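Local coordinates for UspA domain-containing protein (Pyrococcus horikoshii, PDB 2DUM), which is of unknown function but belongs to the universal stress protein A family, which suggests a role in stress response, at residues 97-102 / 110-115. Residues are numbered along the deposited sequence; the frame is centred on the assembly and turned at random.
Sequences RTIIRF and VKVAEE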
loop_
_atom_site.group_PDB
_atom_site.type_symbol
_atom_site.label_atom_id
_atom_site.label_comp_id
_atom_site.label_asym_id
_atom_site.label_seq_id
_atom_site.Cartn_x
_atom_site.Cartn_y
_atom_site.Cartn_z
ATOM N N ARG A 97 20.465 -2.605 3.547
ATOM C CA ARG A 97 21.154 -2.212 4.757
ATOM C C ARG A 97 20.300 -2.531 5.933
ATOM O O ARG A 97 19.238 -3.111 5.795
ATOM C CB ARG A 97 21.469 -0.750 4.795
ATOM C CG ARG A 97 20.443 0.147 4.315
ATOM C CD ARG A 97 21.212 1.426 4.176
ATOM N NE ARG A 97 21.140 2.207 5.387
ATOM C CZ ARG A 97 20.663 3.458 5.437
ATOM N NH1 ARG A 97 20.605 4.020 6.654
ATOM N NH2 ARG A 97 20.259 4.161 4.313
ATOM N N THR A 98 20.774 -2.128 7.103
ATOM C CA THR A 98 20.095 -2.394 8.353
ATOM C C THR A 98 19.985 -1.068 9.117
ATOM O O THR A 98 20.819 -0.181 8.941
ATOM C CB THR A 98 20.836 -3.463 9.141
ATOM O OG1 THR A 98 22.208 -3.059 9.259
ATOM C CG2 THR A 98 20.730 -4.864 8.442
ATOM N N ILE A 99 18.882 -0.905 9.847
ATOM C CA ILE A 99 18.821 0.036 10.913
ATOM C C ILE A 99 18.036 -0.606 12.051
ATOM O O ILE A 99 17.106 -1.401 11.835
ATOM C CB ILE A 99 18.081 1.260 10.530
ATOM C CG1 ILE A 99 18.588 1.892 9.240
ATOM C CG2 ILE A 99 18.251 2.265 11.575
ATOM C CD1 ILE A 99 17.760 3.106 8.904
ATOM N N ILE A 100 18.429 -0.240 13.267
ATOM C CA ILE A 100 17.930 -0.757 14.544
ATOM C C ILE A 100 17.717 0.532 15.284
ATOM O O ILE A 100 18.697 1.322 15.446
ATOM C CB ILE A 100 19.043 -1.467 15.355
ATOM C CG1 ILE A 100 19.085 -2.987 15.136
ATOM C CG2 ILE A 100 18.739 -1.435 16.781
ATOM C CD1 ILE A 100 19.387 -3.563 13.636
ATOM N N ARG A 101 16.469 0.764 15.723
ATOM C CA ARG A 101 16.177 1.892 16.578
ATOM C C ARG A 101 15.446 1.353 17.753
ATOM O O ARG A 101 14.896 0.272 17.660
ATOM C CB ARG A 101 15.328 2.915 15.830
ATOM C CG ARG A 101 15.759 3.238 14.374
ATOM C CD ARG A 101 17.049 4.018 14.245
ATOM N NE ARG A 101 16.812 5.367 13.733
ATOM C CZ ARG A 101 15.704 6.125 13.922
ATOM N NH1 ARG A 101 15.666 7.362 13.370
ATOM N NH2 ARG A 101 14.629 5.684 14.639
ATOM N N PHE A 102 15.488 2.074 18.879
ATOM C CA PHE A 102 14.580 1.834 20.056
ATOM C C PHE A 102 13.333 2.667 19.986
ATOM O O PHE A 102 13.365 3.795 19.483
ATOM C CB PHE A 102 15.311 2.107 21.382
ATOM C CG PHE A 102 16.369 1.141 21.610
ATOM C CD1 PHE A 102 17.693 1.459 21.294
ATOM C CD2 PHE A 102 16.035 -0.173 21.945
ATOM C CE1 PHE A 102 18.731 0.477 21.395
ATOM C CE2 PHE A 102 17.040 -1.165 22.034
ATOM C CZ PHE A 102 18.398 -0.842 21.764
ATOM N N VAL A 110 7.946 5.731 11.088
ATOM C CA VAL A 110 7.593 6.933 10.396
ATOM C C VAL A 110 8.758 7.948 10.434
ATOM O O VAL A 110 9.023 8.743 9.513
ATOM C CB VAL A 110 6.399 7.527 11.071
ATOM C CG1 VAL A 110 6.114 8.899 10.472
ATOM C CG2 VAL A 110 5.232 6.611 10.907
ATOM N N LYS A 111 9.452 7.903 11.554
ATOM C CA LYS A 111 10.591 8.789 11.761
ATOM C C LYS A 111 11.623 8.450 10.726
ATOM O O LYS A 111 12.023 9.311 9.969
ATOM C CB LYS A 111 11.128 8.766 13.223
ATOM C CG LYS A 111 10.764 10.057 14.012
ATOM C CD LYS A 111 10.321 9.862 15.447
ATOM C CE LYS A 111 11.516 9.496 16.290
ATOM N NZ LYS A 111 11.081 9.023 17.658
ATOM N N VAL A 112 11.993 7.191 10.651
ATOM C CA VAL A 112 13.008 6.740 9.716
ATOM C C VAL A 112 12.539 6.832 8.261
ATOM O O VAL A 112 13.331 7.117 7.389
ATOM C CB VAL A 112 13.369 5.270 9.976
ATOM C CG1 VAL A 112 14.079 4.651 8.774
ATOM C CG2 VAL A 112 14.206 5.086 11.287
ATOM N N ALA A 113 11.268 6.581 7.972
ATOM C CA ALA A 113 10.831 6.756 6.617
ATOM C C ALA A 113 11.284 8.118 6.222
ATOM O O ALA A 113 12.101 8.244 5.318
ATOM C CB ALA A 113 9.371 6.656 6.527
ATOM N N GLU A 114 10.812 9.125 6.948
ATOM C CA GLU A 114 10.931 10.500 6.462
ATOM C C GLU A 114 12.342 10.984 6.315
ATOM O O GLU A 114 12.637 11.799 5.420
ATOM C CB GLU A 114 10.140 11.512 7.302
ATOM C CG GLU A 114 9.753 12.753 6.472
ATOM C CD GLU A 114 8.500 12.490 5.583
ATOM O OE1 GLU A 114 7.553 11.748 6.041
ATOM O OE2 GLU A 114 8.448 13.019 4.416
ATOM N N GLU A 115 13.170 10.483 7.217
ATOM C CA GLU A 115 14.553 10.875 7.326
ATOM C C GLU A 115 15.494 10.283 6.278
ATOM O O GLU A 115 16.556 10.863 6.048
ATOM C CB GLU A 115 15.161 10.419 8.658
ATOM C CG GLU A 115 14.628 10.930 9.972
ATOM C CD GLU A 115 15.148 10.051 11.117
ATOM O OE1 GLU A 115 14.764 10.285 12.285
ATOM O OE2 GLU A 115 15.941 9.093 10.861
#
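Arg101 NH1 forms a salt bridge with Glu115 OE2 at 3.1 Å, with OE1 nearly as close, joining strand 97-102 to helix 110-115. The carboxylate is twisted 49° against the guanidinium, yet its OE1 still lies at the guanidinium edge, in plane. The arginine chain leaves with CG anti to its carbonyl carbon (chi1 -44°) and bends at chi2 and chi3, which carries the guanidinium over Val112; Glu115 reaches back from the helix extended beyond CG. The methyl CG2 of Val112 sits over the centre of one guanidinium face. The stronger polar hold on Arg101 is a salt bridge from NH2 to Glu108 OE2, one turn before Val112. A leucine in place of Arg101 would probably cost Glu115 its charged mate across the contact and leave Glu108 with Lys111. Two residues earlier on the strand, Ile99 CD1 meets Val112 CG1 at 4.0 Å, and both side chains also touch Leu39. The contact packs helix 105-115, the beta-alpha-beta crossover to strand 120-124, on the edge strand of a parallel sheet (order 3-2-1-4-5), the Rossmann-like fold of universal stress proteins; helix 69-90 lies against the opposite face through Thr98 and Ile100.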